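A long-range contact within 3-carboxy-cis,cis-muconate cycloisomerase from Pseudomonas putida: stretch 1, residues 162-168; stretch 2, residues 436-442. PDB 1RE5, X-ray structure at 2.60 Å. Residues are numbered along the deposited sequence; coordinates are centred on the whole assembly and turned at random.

Stretch 1, residues 162-168: LGMKLAG
Stretch 2 (436-442) VWVARAV

How are the two stretches laid against each other? Both are helical throughout, residues 162-168 and 436-442, with phi near -60° and psi between about -30° and -54°. Their N-to-C directions differ by 32°, so the chain runs roughly the same way in both, and the axes come within 8.5 Å. The signed crossing angle is also 32°. Register is set by Ala-167 opposite Val-438, whose CA atoms lie 5.2 Å apart. Inside stretch 1 the backbone is tied by Ala-167 N to Gly-163 O at 2.7 Å and Leu-166 N to Leu-162 O at 3.0 Å; inside stretch 2, by Arg-440 N to Val-436 O at 2.8 Å, Ala-441 N to Trp-437 O at 2.9 Å and Val-442 N to Val-438 O at 3.0 Å. No hydrogen bond crosses between the helices, and the 235 Å² they bury rests on packing.

What does stretch 2 offer first? Val-436 (chi1 174°, t) is out of reach, and the contact opens with Trp-437, whose CA-to-CB bond points toward stretch 1. With chi1 -62° (m) and chi2 155°, its indole presents an edge to Met-164: Trp-437 CD1 lies 3.7 Å from Met-164 CG, which sits near the ring plane. The CA-to-CB bond of Met-164 points sideways, and the chain runs on extended, chi1 -162° (t) and chi2 -164° (t). These two angles place Met-164 SD 4.9 Å from the centroid of the five-membered ring of Trp-437, 89° off the ring normal, so the sulfur too meets the edge; chi3 -44° (m) then sets CE. Trp-437 NE1 is hydrogen-bonded elsewhere in the structure.

Why do the backbones come so near at Val-438? Its CA-to-CB bond points sideways, and chi1 174° (t) places Val-438 CG2 against the bare backbone of stretch 1, 3.4 Å from Gly-163 C and 3.6 Å from Met-164 N. Gly-163 has no side chain; a CB built there would point toward stretch 2 and lie a tight 3.4 Å from Val-438 CG2. One turn later Ala-167, with CA-to-CB toward stretch 2, sets its CB 3.9 Å from Val-438 CA and 4.0 Å from Val-438 CG2. The small methyl thus rests against both backbone and side chain of the valine.

How does the contact finish? The CA-to-CB bond of Ala-439 points away, and Arg-440 (chi1 -58°, m; chi2 -177°, t) is out of reach, so the next touching residue is Ala-441, one helical turn beyond Trp-437. Its CA-to-CB bond points toward stretch 1, bringing Ala-441 CB to 3.8 Å from Ala-167 O and 4.0 Å from Ala-167 CB. Ala-167 therefore packs against both Val-438 and Ala-441. Val-442 (chi1 172°, t) makes no contact. On the other helix, the CA-to-CB bonds of Leu-162 (t, p) and Lys-165 (m, t, p, p) point away, while that of Leu-166 (m, t) points sideways and its side chain does not reach stretch 2.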

# COMPACT_ATOMS: atom_id res chain seq x y z
N LEU D 162 -23.65 19.82 -16.09
CA LEU D 162 -22.43 20.11 -15.31
C LEU D 162 -22.77 20.13 -13.83
O LEU D 162 -21.97 19.67 -13.00
CB LEU D 162 -21.79 21.44 -15.72
CG LEU D 162 -20.55 21.85 -14.89
CD1 LEU D 162 -19.48 20.78 -15.01
CD2 LEU D 162 -20.00 23.19 -15.38
N GLY D 163 -23.95 20.66 -13.51
CA GLY D 163 -24.38 20.72 -12.12
C GLY D 163 -24.51 19.34 -11.51
O GLY D 163 -24.21 19.14 -10.32
N MET D 164 -24.95 18.38 -12.32
CA MET D 164 -25.11 17.01 -11.85
C MET D 164 -23.75 16.50 -11.40
O MET D 164 -23.60 15.95 -10.31
CB MET D 164 -25.67 16.12 -12.96
CG MET D 164 -26.26 14.82 -12.47
SD MET D 164 -26.50 13.59 -13.77
CE MET D 164 -27.18 14.58 -15.02
N LYS D 165 -22.73 16.72 -12.24
CA LYS D 165 -21.39 16.28 -11.91
C LYS D 165 -20.92 16.92 -10.62
O LYS D 165 -20.52 16.22 -9.70
CB LYS D 165 -20.42 16.60 -13.05
CG LYS D 165 -20.74 15.88 -14.38
CD LYS D 165 -19.77 16.29 -15.48
CE LYS D 165 -18.41 15.64 -15.33
NZ LYS D 165 -18.45 14.19 -15.62
N LEU D 166 -20.97 18.25 -10.53
CA LEU D 166 -20.54 18.92 -9.31
C LEU D 166 -21.36 18.49 -8.11
O LEU D 166 -20.86 18.48 -6.99
CB LEU D 166 -20.64 20.44 -9.46
CG LEU D 166 -19.73 21.09 -10.50
CD1 LEU D 166 -19.98 22.57 -10.53
CD2 LEU D 166 -18.27 20.80 -10.16
N ALA D 167 -22.62 18.13 -8.33
CA ALA D 167 -23.48 17.69 -7.22
C ALA D 167 -22.94 16.40 -6.59
O ALA D 167 -23.04 16.21 -5.38
CB ALA D 167 -24.91 17.47 -7.73
N GLY D 168 -22.40 15.52 -7.41
CA GLY D 168 -21.83 14.28 -6.89
C GLY D 168 -20.65 14.54 -5.96
O GLY D 168 -20.48 13.86 -4.95
N VAL D 436 -32.94 17.19 -10.60
CA VAL D 436 -33.40 16.62 -9.35
C VAL D 436 -32.19 16.26 -8.47
O VAL D 436 -32.15 16.60 -7.28
CB VAL D 436 -34.25 15.35 -9.60
CG1 VAL D 436 -34.61 14.69 -8.27
CG2 VAL D 436 -35.49 15.72 -10.36
N TRP D 437 -31.21 15.57 -9.06
CA TRP D 437 -30.01 15.18 -8.33
C TRP D 437 -29.36 16.40 -7.67
O TRP D 437 -29.02 16.38 -6.48
CB TRP D 437 -29.01 14.50 -9.27
CG TRP D 437 -29.47 13.22 -9.94
CD1 TRP D 437 -29.01 12.71 -11.12
CD2 TRP D 437 -30.45 12.29 -9.46
NE1 TRP D 437 -29.64 11.53 -11.41
CE2 TRP D 437 -30.53 11.24 -10.41
CE3 TRP D 437 -31.27 12.24 -8.32
CZ2 TRP D 437 -31.39 10.14 -10.25
CZ3 TRP D 437 -32.14 11.14 -8.16
CH2 TRP D 437 -32.19 10.11 -9.13
N VAL D 438 -29.17 17.46 -8.45
CA VAL D 438 -28.58 18.68 -7.91
C VAL D 438 -29.42 19.21 -6.75
O VAL D 438 -28.89 19.74 -5.77
CB VAL D 438 -28.49 19.77 -8.97
CG1 VAL D 438 -28.02 21.07 -8.33
CG2 VAL D 438 -27.55 19.34 -10.10
N ALA D 439 -30.73 19.07 -6.88
CA ALA D 439 -31.67 19.54 -5.86
C ALA D 439 -31.50 18.78 -4.56
O ALA D 439 -31.34 19.38 -3.50
CB ALA D 439 -33.06 19.37 -6.36
N ARG D 440 -31.53 17.46 -4.66
CA ARG D 440 -31.39 16.61 -3.49
C ARG D 440 -30.05 16.81 -2.79
O ARG D 440 -29.99 16.92 -1.57
CB ARG D 440 -31.53 15.15 -3.90
CG ARG D 440 -32.84 14.82 -4.56
CD ARG D 440 -32.88 13.34 -4.86
NE ARG D 440 -34.03 12.70 -4.24
CZ ARG D 440 -33.97 11.53 -3.59
NH1 ARG D 440 -32.82 10.88 -3.47
NH2 ARG D 440 -35.07 11.01 -3.09
N ALA D 441 -28.97 16.85 -3.57
CA ALA D 441 -27.64 17.03 -3.00
C ALA D 441 -27.51 18.36 -2.26
O ALA D 441 -26.99 18.41 -1.14
CB ALA D 441 -26.58 16.94 -4.09
N VAL D 442 -27.97 19.45 -2.89
CA VAL D 442 -27.89 20.78 -2.29
C VAL D 442 -28.78 20.81 -1.07
O VAL D 442 -28.43 21.38 -0.04
CB VAL D 442 -28.32 21.86 -3.28
CG1 VAL D 442 -28.42 23.21 -2.57
CG2 VAL D 442 -27.32 21.93 -4.42